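Peptide-binding protein (Photobacterium damsela subsp. piscicida, PDB 6SQX) cleaves the peptidoglycan of potentially competing bacteria as a secreted NlpC/P60 endopeptidase, a D,L-endopeptidase assigned to the cysteine peptidase C40 family. Local coordinates at residues Glu366-Gln371 with Ser461-Val466; Val384-Ser389 with Thr393-Leu398; Ile268-Lys271 with Ala277-Leu280; Val145-Gln150 with Asn249-Glu254. One frame throughout, in Å; residues are numbered along the deposited sequence. Where two conformers were deposited one is given.

Contacts 1 and 2 lie in the NlpC/P60 part of the chain, contacts 3 and 4 on the other side of the chain's centre; the centres of contacts 1 and 3 are about 48 Å apart. Contacts 1 and 2 are buried and touch through A465 and V466 against G387, N388 and S389, with contact 2 nested inside the loop that contact 1 closes. Contacts 3 and 4 are surface contacts and meet where P269 packs on V146. Two are hairpins held by backbone hydrogen bonds, contact 2 with a bulge and contact 3 regular. Contact 1 is purely apolar between a helix and a loop, whereas contact 4 is polar and depends on asparagine amides.

Contact 1 (Glu366-Gln371 with Ser461-Val466); sequences ELLVEQ and SLWNAV
The end of helix 361-370 and the short 3-10 turn at L462 and W463 keep their backbones well apart, with 10.5 Å between the CA atoms of L368 and W463, so the gap is bridged by the tryptophan ring. Its far corner, CH2, does the touching. CB of L368 lies 3.9 Å from W463 CH2, in the ring plane at the edge, and CD2 of L368 comes equally near to CH2 while also flanking CZ3. The two side chains run past each other in opposite directions. V369 adds a looser approach, its CG2 4.5 Å from W463 CH2. In the NlpC/P60 domain this helix packs on the main antiparallel sheet: L368 also rests on A411, F468 and T470, and V369 on A411. With chi1 at -72°, CG of W463 sits beside its own backbone N and the indole reaches back toward the helix, where K365 makes a cation-pi contact with it. The turn that carries the ring is itself pinned. S461 OG accepts from W463 N at 3.1 Å, an ST turn, and bonds to D446 as well, while R364 of the helix donates through NH1 to the carbonyl oxygens of W463 and A465.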
loop_
_atom_site.group_PDB
_atom_site.type_symbol
_atom_site.label_atom_id
_atom_site.label_comp_id
_atom_site.label_asym_id
_atom_site.label_seq_id
_atom_site.Cartn_x
_atom_site.Cartn_y
_atom_site.Cartn_z
ATOM N N GLU A 366 -2.115 -26.111 12.309
ATOM C CA GLU A 366 -3.337 -26.896 12.147
ATOM C C GLU A 366 -4.419 -26.106 11.414
ATOM O O GLU A 366 -5.090 -26.637 10.518
ATOM C CB GLU A 366 -3.856 -27.329 13.525
ATOM C CG GLU A 366 -3.195 -28.569 14.071
ATOM C CD GLU A 366 -3.539 -29.810 13.262
ATOM O OE1 GLU A 366 -4.652 -29.866 12.690
ATOM O OE2 GLU A 366 -2.692 -30.729 13.194
ATOM N N LEU A 367 -4.600 -24.833 11.776
ATOM C CA LEU A 367 -5.615 -24.024 11.110
ATOM C C LEU A 367 -5.220 -23.723 9.673
ATOM O O LEU A 367 -6.009 -23.951 8.746
ATOM C CB LEU A 367 -5.877 -22.727 11.879
ATOM C CG LEU A 367 -6.763 -21.730 11.100
ATOM C CD1 LEU A 367 -8.151 -22.303 10.711
ATOM C CD2 LEU A 367 -6.930 -20.402 11.860
ATOM N N LEU A 368 -4.010 -23.196 9.462
ATOM C CA LEU A 368 -3.666 -22.700 8.134
ATOM C C LEU A 368 -3.290 -23.801 7.148
ATOM O O LEU A 368 -3.388 -23.586 5.930
ATOM C CB LEU A 368 -2.542 -21.652 8.219
ATOM C CG LEU A 368 -2.939 -20.206 8.494
ATOM C CD1 LEU A 368 -3.484 -20.035 9.910
ATOM C CD2 LEU A 368 -1.721 -19.316 8.272
ATOM N N VAL A 369 -2.853 -24.957 7.630
ATOM C CA VAL A 369 -2.410 -26.035 6.768
ATOM C C VAL A 369 -3.504 -27.061 6.567
ATOM O O VAL A 369 -3.808 -27.437 5.440
ATOM C CB VAL A 369 -1.100 -26.671 7.290
ATOM C CG1 VAL A 369 -0.646 -27.806 6.365
ATOM C CG2 VAL A 369 -0.006 -25.613 7.430
ATOM N N GLU A 370 -4.122 -27.513 7.658
ATOM C CA GLU A 370 -5.133 -28.554 7.583
ATOM C C GLU A 370 -6.553 -28.016 7.601
ATOM O O GLU A 370 -7.487 -28.797 7.411
ATOM C CB GLU A 370 -4.947 -29.562 8.726
ATOM C CG GLU A 370 -3.516 -30.080 8.888
ATOM C CD GLU A 370 -3.040 -30.928 7.709
ATOM O OE1 GLU A 370 -3.868 -31.266 6.823
ATOM O OE2 GLU A 370 -1.828 -31.256 7.676
ATOM N N GLN A 371 -6.732 -26.709 7.781
ATOM C CA GLN A 371 -8.038 -26.107 8.048
ATOM C C GLN A 371 -8.782 -26.858 9.150
ATOM O O GLN A 371 -9.930 -27.277 8.989
ATOM C CB GLN A 371 -8.900 -25.973 6.798
ATOM C CG GLN A 371 -8.191 -26.013 5.476
ATOM C CD GLN A 371 -9.128 -26.514 4.399
ATOM O OE1 GLN A 371 -9.988 -27.363 4.659
ATOM N NE2 GLN A 371 -8.990 -25.984 3.189
ATOM N N SER A 461 11.081 -17.605 13.377
ATOM C CA SER A 461 10.036 -18.026 12.446
ATOM C C SER A 461 8.777 -17.171 12.577
ATOM O O SER A 461 8.341 -16.834 13.684
ATOM C CB SER A 461 9.662 -19.488 12.667
ATOM O OG SER A 461 8.586 -19.838 11.805
ATOM N N LEU A 462 8.181 -16.803 11.437
ATOM C CA LEU A 462 6.916 -16.071 11.496
ATOM C C LEU A 462 5.838 -16.870 12.215
ATOM O O LEU A 462 4.908 -16.280 12.785
ATOM C CB LEU A 462 6.433 -15.695 10.094
ATOM C CG LEU A 462 7.041 -14.432 9.499
ATOM C CD1 LEU A 462 8.529 -14.590 9.222
ATOM C CD2 LEU A 462 6.285 -14.027 8.228
ATOM N N TRP A 463 5.929 -18.207 12.201
ATOM C CA TRP A 463 4.955 -19.018 12.940
ATOM C C TRP A 463 5.034 -18.795 14.436
ATOM O O TRP A 463 4.081 -19.154 15.144
ATOM C CB TRP A 463 5.185 -20.515 12.690
ATOM C CG TRP A 463 4.787 -20.982 11.320
ATOM C CD1 TRP A 463 5.630 -21.340 10.284
ATOM C CD2 TRP A 463 3.451 -21.143 10.824
ATOM N NE1 TRP A 463 4.884 -21.713 9.201
ATOM C CE2 TRP A 463 3.550 -21.598 9.494
ATOM C CE3 TRP A 463 2.178 -20.927 11.376
ATOM C CZ2 TRP A 463 2.426 -21.878 8.710
ATOM C CZ3 TRP A 463 1.064 -21.213 10.611
ATOM C CH2 TRP A 463 1.190 -21.692 9.284
ATOM N N ASN A 464 6.147 -18.240 14.936
ATOM C CA ASN A 464 6.313 -18.003 16.367
ATOM C C ASN A 464 6.109 -16.542 16.753
ATOM O O ASN A 464 6.402 -16.164 17.897
ATOM C CB ASN A 464 7.682 -18.502 16.841
ATOM C CG ASN A 464 7.855 -19.982 16.648
ATOM O OD1 ASN A 464 8.850 -20.428 16.028
ATOM N ND2 ASN A 464 6.887 -20.769 17.142
ATOM N N ALA A 465 5.597 -15.714 15.840
ATOM C CA ALA A 465 5.368 -14.307 16.154
ATOM C C ALA A 465 4.414 -14.182 17.341
ATOM O O ALA A 465 3.465 -14.957 17.478
ATOM C CB ALA A 465 4.804 -13.593 14.913
ATOM N N VAL A 466 4.667 -13.194 18.201
ATOM C CA VAL A 466 3.799 -13.019 19.366
ATOM C C VAL A 466 2.380 -12.701 18.914
ATOM O O VAL A 466 1.399 -13.274 19.413
ATOM C CB VAL A 466 4.369 -11.941 20.302
ATOM C CG1 VAL A 466 3.378 -11.657 21.411
ATOM C CG2 VAL A 466 5.730 -12.392 20.893
#

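Contact 2 (Val384-Ser389 with Thr393-Leu398); sequences VSFGNS and TSHIGL. With EDO (1,2-ethanediol), chain L.
F386 and H395 face each other in the antiparallel hairpin formed by strands 382-387 and 395-405 of the NlpC/P60 domain, and a classic beta bulge interrupts it here: S394 and H395 both lie opposite F386. The carbonyl oxygen of F386 takes both N-H groups, from S394 N at 2.7 Å in the carbonyl plane and from H395 N at 3.2 Å, tilted from that plane. F386 N in turn donates to H395 O. Beyond the bulge the pairing is regular, V384 and G397 exchanging a pair of bonds.

The phenylalanine side chain starts at F386 CB, 3.9 Å from C1 of a bound ethanediol. A chi1 of -47° sets CG beside the backbone N. From there F386 CD1 turns to the neighbouring strand, 3.6 Å from H395 O, which sits at the ring edge, and 3.8 Å from H395 CD2; CE1 follows along the same imidazole carbon. The two rings point the same way with planes at 25°, but they are slid so far that they barely overlap. F468 meets the phenylalanine ring nearly at right angles, and L462 and I442 pack on it too. The imidazole bonds through NE2 to N415 OD1.

S385 and I396 project from the other side of the sheet toward helix 343-349, with S385 CB 4.0 Å from I396 CG1 and S385 OG bonded to N469 ND2. At the bulge, S394 OG lies 2.7 Å from O1 of the ethanediol, in a hydrogen bond that either hydroxyl could donate.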
loop_
_atom_site.group_PDB
_atom_site.type_symbol
_atom_site.label_atom_id
_atom_site.label_comp_id
_atom_site.label_asym_id
_atom_site.label_seq_id
_atom_site.Cartn_x
_atom_site.Cartn_y
_atom_site.Cartn_z
ATOM N N VAL A 384 -3.187 -12.703 6.463
ATOM C CA VAL A 384 -2.454 -13.202 7.623
ATOM C C VAL A 384 -1.497 -12.110 8.065
ATOM O O VAL A 384 -0.698 -11.625 7.255
ATOM C CB VAL A 384 -1.679 -14.496 7.306
ATOM C CG1 VAL A 384 -1.198 -15.154 8.621
ATOM C CG2 VAL A 384 -2.559 -15.464 6.519
ATOM N N SER A 385 -1.564 -11.724 9.344
ATOM C CA SER A 385 -0.726 -10.659 9.844
ATOM C C SER A 385 0.080 -11.152 11.039
ATOM O O SER A 385 -0.296 -12.111 11.711
ATOM C CB SER A 385 -1.550 -9.405 10.177
ATOM O OG SER A 385 -2.598 -9.695 11.112
ATOM N N PHE A 386 1.210 -10.489 11.276
ATOM C CA PHE A 386 2.228 -10.948 12.214
ATOM C C PHE A 386 2.742 -9.726 12.958
ATOM O O PHE A 386 2.896 -8.660 12.363
ATOM C CB PHE A 386 3.431 -11.585 11.463
ATOM C CG PHE A 386 3.034 -12.572 10.376
ATOM C CD1 PHE A 386 2.729 -12.112 9.096
ATOM C CD2 PHE A 386 3.010 -13.936 10.623
ATOM C CE1 PHE A 386 2.362 -12.992 8.074
ATOM C CE2 PHE A 386 2.674 -14.851 9.604
ATOM C CZ PHE A 386 2.343 -14.364 8.312
ATOM N N GLY A 387 3.038 -9.883 14.246
ATOM C CA GLY A 387 3.633 -8.769 14.961
ATOM C C GLY A 387 4.326 -9.234 16.229
ATOM O O GLY A 387 4.310 -10.421 16.570
ATOM N N ASN A 388 4.945 -8.274 16.932
ATOM C CA ASN A 388 5.759 -8.550 18.113
ATOM C C ASN A 388 4.996 -8.419 19.422
ATOM O O ASN A 388 5.600 -8.576 20.481
ATOM C CB ASN A 388 7.011 -7.653 18.152
ATOM C CG ASN A 388 6.694 -6.176 18.432
ATOM O OD1 ASN A 388 5.567 -5.806 18.776
ATOM N ND2 ASN A 388 7.706 -5.324 18.283
ATOM N N SER A 389 3.701 -8.113 19.371
ATOM C CA SER A 389 2.837 -8.078 20.545
ATOM C C SER A 389 1.456 -8.564 20.121
ATOM O O SER A 389 1.171 -8.711 18.928
ATOM C CB SER A 389 2.727 -6.661 21.139
ATOM O OG SER A 389 1.910 -5.824 20.325
ATOM N N THR A 393 1.095 -5.073 14.527
ATOM C CA THR A 393 1.459 -5.805 13.332
ATOM C C THR A 393 2.673 -5.163 12.683
ATOM O O THR A 393 2.798 -3.939 12.616
ATOM C CB THR A 393 0.284 -5.859 12.310
ATOM O OG1 THR A 393 -0.141 -4.531 12.004
ATOM C CG2 THR A 393 -0.909 -6.686 12.865
ATOM N N SER A 394 3.574 -6.013 12.199
ATOM C CA SER A 394 4.727 -5.562 11.442
ATOM C C SER A 394 4.902 -6.300 10.124
ATOM O O SER A 394 5.858 -6.014 9.403
ATOM C CB SER A 394 5.991 -5.682 12.289
ATOM O OG SER A 394 6.083 -6.974 12.811
ATOM N N HIS A 395 3.999 -7.201 9.777
ATOM C CA HIS A 395 4.005 -7.822 8.459
ATOM C C HIS A 395 2.600 -8.308 8.147
ATOM O O HIS A 395 1.814 -8.597 9.061
ATOM C CB HIS A 395 4.989 -9.000 8.354
ATOM C CG HIS A 395 5.159 -9.481 6.948
ATOM N ND1 HIS A 395 5.481 -8.626 5.910
ATOM C CD2 HIS A 395 4.976 -10.706 6.401
ATOM C CE1 HIS A 395 5.531 -9.322 4.782
ATOM N NE2 HIS A 395 5.222 -10.579 5.050
ATOM N N ILE A 396 2.267 -8.374 6.851
ATOM C CA ILE A 396 0.972 -8.903 6.450
ATOM C C ILE A 396 1.141 -9.531 5.069
ATOM O O ILE A 396 1.986 -9.092 4.274
ATOM C CB ILE A 396 -0.118 -7.788 6.516
ATOM C CG1 ILE A 396 -1.526 -8.365 6.364
ATOM C CG2 ILE A 396 0.155 -6.684 5.453
ATOM C CD1 ILE A 396 -2.599 -7.323 6.818
ATOM N N GLY A 397 0.335 -10.552 4.786
ATOM C CA GLY A 397 0.299 -11.143 3.452
ATOM C C GLY A 397 -1.070 -11.719 3.150
ATOM O O GLY A 397 -1.961 -11.761 4.017
ATOM N N LEU A 398 -1.260 -12.149 1.908
ATOM C CA LEU A 398 -2.528 -12.700 1.436
ATOM C C LEU A 398 -2.432 -14.224 1.425
ATOM O O LEU A 398 -1.698 -14.793 0.616
ATOM C CB LEU A 398 -2.856 -12.173 0.033
ATOM C CG LEU A 398 -4.138 -12.741 -0.595
ATOM C CD1 LEU A 398 -5.337 -12.312 0.247
ATOM C CD2 LEU A 398 -4.260 -12.296 -2.053
HETATM C C1 EDO L . 7.043 -10.074 11.765
HETATM O O1 EDO L . 7.642 -8.781 11.632
HETATM C C2 EDO L . 7.499 -10.712 13.072
HETATM O O2 EDO L . 7.098 -9.890 14.176
HETATM O O HOH W 1 4.909 -5.590 15.634
#

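Contact 3 (Ile268-Lys271 with Ala277-Leu280); sequences IPVK and ATLL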
loop_
_atom_site.group_PDB
_atom_site.type_symbol
_atom_site.label_atom_id
_atom_site.label_comp_id
_atom_site.label_asym_id
_atom_site.label_seq_id
_atom_site.Cartn_x
_atom_site.Cartn_y
_atom_site.Cartn_z
ATOM N N ILE A 268 -6.676 11.194 -19.024
ATOM C CA ILE A 268 -5.938 11.421 -17.782
ATOM C C ILE A 268 -6.180 12.859 -17.350
ATOM O O ILE A 268 -6.267 13.767 -18.203
ATOM C CB ILE A 268 -4.427 11.152 -17.927
ATOM C CG1 ILE A 268 -3.828 12.004 -19.042
ATOM C CG2 ILE A 268 -4.140 9.681 -18.131
ATOM C CD1 ILE A 268 -2.286 11.982 -19.109
ATOM N N PRO A 269 -6.278 13.116 -16.048
ATOM C CA PRO A 269 -6.443 14.497 -15.580
ATOM C C PRO A 269 -5.102 15.192 -15.642
ATOM O O PRO A 269 -4.069 14.624 -15.269
ATOM C CB PRO A 269 -6.872 14.326 -14.114
ATOM C CG PRO A 269 -6.207 12.996 -13.705
ATOM C CD PRO A 269 -6.322 12.131 -14.954
ATOM N N VAL A 270 -5.120 16.422 -16.133
ATOM C CA VAL A 270 -3.925 17.244 -16.162
ATOM C C VAL A 270 -4.255 18.599 -15.555
ATOM O O VAL A 270 -5.417 19.028 -15.517
ATOM C CB VAL A 270 -3.338 17.368 -17.590
ATOM C CG1 VAL A 270 -2.876 15.995 -18.118
ATOM C CG2 VAL A 270 -4.356 18.028 -18.526
ATOM N N LYS A 271 -3.218 19.264 -15.027
ATOM C CA LYS A 271 -3.421 20.547 -14.356
ATOM C C LYS A 271 -3.435 21.670 -15.386
ATOM O O LYS A 271 -2.459 21.854 -16.131
ATOM C CB LYS A 271 -2.324 20.757 -13.307
ATOM C CG LYS A 271 -2.551 21.906 -12.343
ATOM C CD LYS A 271 -1.546 21.807 -11.234
ATOM C CE LYS A 271 -1.887 22.731 -10.079
ATOM N NZ LYS A 271 -0.977 22.426 -8.933
ATOM N N ALA A 277 -8.132 20.717 -12.681
ATOM C CA ALA A 277 -7.947 19.556 -13.532
ATOM C C ALA A 277 -8.855 19.591 -14.756
ATOM O O ALA A 277 -10.026 19.959 -14.678
ATOM C CB ALA A 277 -8.231 18.269 -12.756
ATOM N N THR A 278 -8.305 19.127 -15.878
ATOM C CA THR A 278 -9.066 18.876 -17.086
ATOM C C THR A 278 -8.620 17.532 -17.647
ATOM O O THR A 278 -7.473 17.123 -17.488
ATOM C CB THR A 278 -8.844 20.000 -18.102
ATOM O OG1 THR A 278 -9.781 19.871 -19.175
ATOM C CG2 THR A 278 -7.414 19.950 -18.650
ATOM N N LEU A 279 -9.552 16.823 -18.288
ATOM C CA LEU A 279 -9.209 15.537 -18.871
ATOM C C LEU A 279 -8.530 15.702 -20.231
ATOM O O LEU A 279 -8.976 16.476 -21.089
ATOM C CB LEU A 279 -10.454 14.668 -19.013
ATOM C CG LEU A 279 -11.111 14.240 -17.706
ATOM C CD1 LEU A 279 -12.318 13.375 -18.049
ATOM C CD2 LEU A 279 -10.154 13.464 -16.796
ATOM N N LEU A 280 -7.456 14.945 -20.426
ATOM C CA LEU A 280 -6.745 14.893 -21.699
ATOM C C LEU A 280 -6.873 13.497 -22.284
ATOM O O LEU A 280 -6.568 12.519 -21.600
ATOM C CB LEU A 280 -5.267 15.186 -21.462
ATOM C CG LEU A 280 -4.308 14.954 -22.632
ATOM C CD1 LEU A 280 -4.584 16.017 -23.694
ATOM C CD2 LEU A 280 -2.842 14.978 -22.168
#
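I268 pairs with L280 and V270 with T278 in an antiparallel beta hairpin, strands 265-271 and 277-281, at the margin of a five-stranded sheet. The strand order of that sheet matches the one built around the SH3 domain of this chain, which is consistent with a second SH3-like barrel. The segments are strongly twisted, their directions 134° apart.

Four backbone hydrogen bonds hold them, two in each pair; V270 N to T278 O is 2.8 Å, and T278 N returns to V270 O at 2.9 Å. P269 has no N-H to give, but it faces L279 as a non-hydrogen-bonded pair, so the hairpin loses no bond. CA-H...O contacts fill in between, the shortest from A277 CA to V270 O at 3.3 Å.

Apolar contacts occupy both faces. On one, V270 and T278, each modelled in two conformers, cross obliquely, and in the copy described here V270 CG2 meets T278 CG2 at 3.6 Å. The other methyl of that copy, V270 CG1, is turned instead to L280, 4.2 Å from L280 CD2; I268 CG1 lies against L280 CB. The other face holds P269, A277 and L279 and is turned inward: I144 packs on P269 and A277, and F222 of helix 220-226 on A277 and L279. K271, on the same face, bonds through NZ to I215 O. L279 swings one branch back over the proline, placing L279 CD2 4.0 Å from P269 N.

Contact 4 (Val145-Gln150 with Asn249-Glu254); sequences VVNNAQ and NNKILE. With EDO (1,2-ethanediol), chain N.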
loop_
_atom_site.group_PDB
_atom_site.type_symbol
_atom_site.label_atom_id
_atom_site.label_comp_id
_atom_site.label_asym_id
_atom_site.label_seq_id
_atom_site.Cartn_x
_atom_site.Cartn_y
_atom_site.Cartn_z
ATOM N N VAL A 145 -5.158 13.650 -8.038
ATOM C CA VAL A 145 -3.736 13.476 -8.338
ATOM C C VAL A 145 -3.537 13.494 -9.850
ATOM O O VAL A 145 -4.220 12.756 -10.577
ATOM C CB VAL A 145 -3.210 12.160 -7.717
ATOM C CG1 VAL A 145 -1.734 11.919 -8.103
ATOM C CG2 VAL A 145 -3.367 12.205 -6.186
ATOM N N VAL A 146 -2.622 14.356 -10.324
ATOM C CA VAL A 146 -2.299 14.431 -11.746
ATOM C C VAL A 146 -0.962 13.783 -12.103
ATOM O O VAL A 146 -0.760 13.436 -13.269
ATOM C CB VAL A 146 -2.414 15.861 -12.333
ATOM C CG1 VAL A 146 -3.849 16.390 -12.179
ATOM C CG2 VAL A 146 -1.381 16.841 -11.730
ATOM N N ASN A 147 -0.040 13.641 -11.166
ATOM C CA ASN A 147 1.176 12.864 -11.393
ATOM C C ASN A 147 1.357 11.885 -10.241
ATOM O O ASN A 147 1.078 12.228 -9.090
ATOM C CB ASN A 147 2.412 13.764 -11.476
ATOM C CG ASN A 147 2.473 14.565 -12.760
ATOM O OD1 ASN A 147 2.350 14.005 -13.858
ATOM N ND2 ASN A 147 2.698 15.868 -12.642
ATOM N N ASN A 148 1.784 10.653 -10.540
ATOM C CA ASN A 148 1.987 9.682 -9.461
ATOM C C ASN A 148 2.843 10.344 -8.392
ATOM O O ASN A 148 3.839 11.006 -8.697
ATOM C CB ASN A 148 2.709 8.445 -9.994
ATOM C CG ASN A 148 1.956 7.789 -11.139
ATOM O OD1 ASN A 148 0.753 7.553 -11.085
ATOM N ND2 ASN A 148 2.693 7.478 -12.219
ATOM N N ALA A 149 2.454 10.188 -7.125
ATOM C CA ALA A 149 3.064 10.987 -6.074
ATOM C C ALA A 149 3.536 10.134 -4.898
ATOM O O ALA A 149 2.815 9.234 -4.440
ATOM C CB ALA A 149 2.050 12.039 -5.594
ATOM N N GLN A 150 4.731 10.446 -4.393
ATOM C CA GLN A 150 5.189 9.894 -3.122
ATOM C C GLN A 150 4.730 10.805 -1.994
ATOM O O GLN A 150 5.182 11.953 -1.898
ATOM C CB GLN A 150 6.716 9.751 -3.116
ATOM C CG GLN A 150 7.142 8.668 -4.146
ATOM C CD GLN A 150 8.567 8.335 -4.089
ATOM O OE1 GLN A 150 9.017 7.633 -3.193
ATOM N NE2 GLN A 150 9.328 8.867 -5.043
ATOM N N ASN A 249 7.780 15.396 -21.332
ATOM C CA ASN A 249 8.237 14.227 -20.590
ATOM C C ASN A 249 7.322 13.048 -20.892
ATOM O O ASN A 249 6.134 13.232 -21.163
ATOM C CB ASN A 249 8.182 14.452 -19.068
ATOM C CG ASN A 249 8.837 15.746 -18.633
ATOM O OD1 ASN A 249 8.218 16.568 -17.954
ATOM N ND2 ASN A 249 10.095 15.932 -19.010
ATOM N N ASN A 250 7.896 11.837 -20.864
ATOM C CA ASN A 250 7.125 10.599 -20.757
ATOM C C ASN A 250 6.397 10.561 -19.421
ATOM O O ASN A 250 6.881 11.082 -18.427
ATOM C CB ASN A 250 8.108 9.427 -20.842
ATOM C CG ASN A 250 7.443 8.054 -20.749
ATOM O OD1 ASN A 250 6.634 7.682 -21.604
ATOM N ND2 ASN A 250 7.813 7.277 -19.700
ATOM N N LYS A 251 5.228 9.923 -19.402
ATOM C CA LYS A 251 4.484 9.680 -18.161
ATOM C C LYS A 251 4.291 8.183 -17.989
ATOM O O LYS A 251 4.016 7.475 -18.956
ATOM C CB LYS A 251 3.096 10.327 -18.227
ATOM C CG LYS A 251 3.146 11.828 -18.243
ATOM C CD LYS A 251 3.833 12.387 -17.002
ATOM C CE LYS A 251 3.522 13.892 -16.854
ATOM N NZ LYS A 251 4.439 14.564 -15.879
ATOM N N ILE A 252 4.416 7.690 -16.757
ATOM C CA ILE A 252 4.260 6.271 -16.482
ATOM C C ILE A 252 2.864 6.017 -15.931
ATOM O O ILE A 252 2.416 6.679 -14.979
ATOM C CB ILE A 252 5.363 5.752 -15.551
ATOM C CG1 ILE A 252 6.701 5.891 -16.290
ATOM C CG2 ILE A 252 5.085 4.298 -15.156
ATOM C CD1 ILE A 252 7.916 5.468 -15.491
ATOM N N LEU A 253 2.157 5.076 -16.527
ATOM C CA LEU A 253 0.844 4.643 -16.027
ATOM C C LEU A 253 1.037 3.401 -15.163
ATOM O O LEU A 253 1.641 2.415 -15.611
ATOM C CB LEU A 253 -0.050 4.286 -17.227
ATOM C CG LEU A 253 -1.444 3.713 -16.970
ATOM C CD1 LEU A 253 -2.300 4.741 -16.186
ATOM C CD2 LEU A 253 -2.111 3.295 -18.282
ATOM N N GLU A 254 0.523 3.431 -13.924
ATOM C CA GLU A 254 0.790 2.398 -12.928
ATOM C C GLU A 254 -0.463 1.585 -12.654
ATOM O O GLU A 254 -1.586 2.130 -12.570
ATOM C CB GLU A 254 1.245 3.028 -11.609
ATOM C CG GLU A 254 2.602 3.716 -11.727
ATOM C CD GLU A 254 3.803 2.866 -11.270
ATOM O OE1 GLU A 254 3.600 1.673 -10.925
ATOM O OE2 GLU A 254 4.932 3.423 -11.287
HETATM C C1 EDO N . 6.732 7.692 -11.726
HETATM O O1 EDO N . 5.596 8.443 -12.152
HETATM C C2 EDO N . 6.227 6.373 -11.144
HETATM O O2 EDO N . 5.826 5.482 -12.172
HETATM O O HOH W 2 -0.645 6.001 -13.034
#
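N148 reaches across to the 249-254 segment with its amide, ND2 donating to I252 O at 2.9 Å. The acceptor lies close to the amide plane, although the bond is bent to 145°. A second donation from N148 ND2, nearly straight at 170°, goes to O1 of a bound ethanediol 3.1 Å away. Alongside, K251 NZ donates to N147 OD1 at 3.0 Å, coming from above the carbonyl plane; a bend at chi2 (-59°) brings the lysine chain round to that oxygen.

One step out, N148 OD1 accepts from T183 N and from a water 2.9 Å away, and that water accepts from E254 N at 3.0 Å. E254 CG lies 3.8 Å from N148 ND2. The carboxylate of E254 is gripped by K238 through OE2 and by R330 of helix 326-334 through OE1; the ethanediol also approaches OE2, but too closely for that spacing to be trusted.

Strand 149-152 pairs with 177-181 and strand 252-254 with 238-240, so the loop leading into one small sheet is tied to the strand, and the residue before it, of another. Both ends of the N148 amide are used, which fixes the way round it sits, and the two charged partners of E254 probably favour its ionised form.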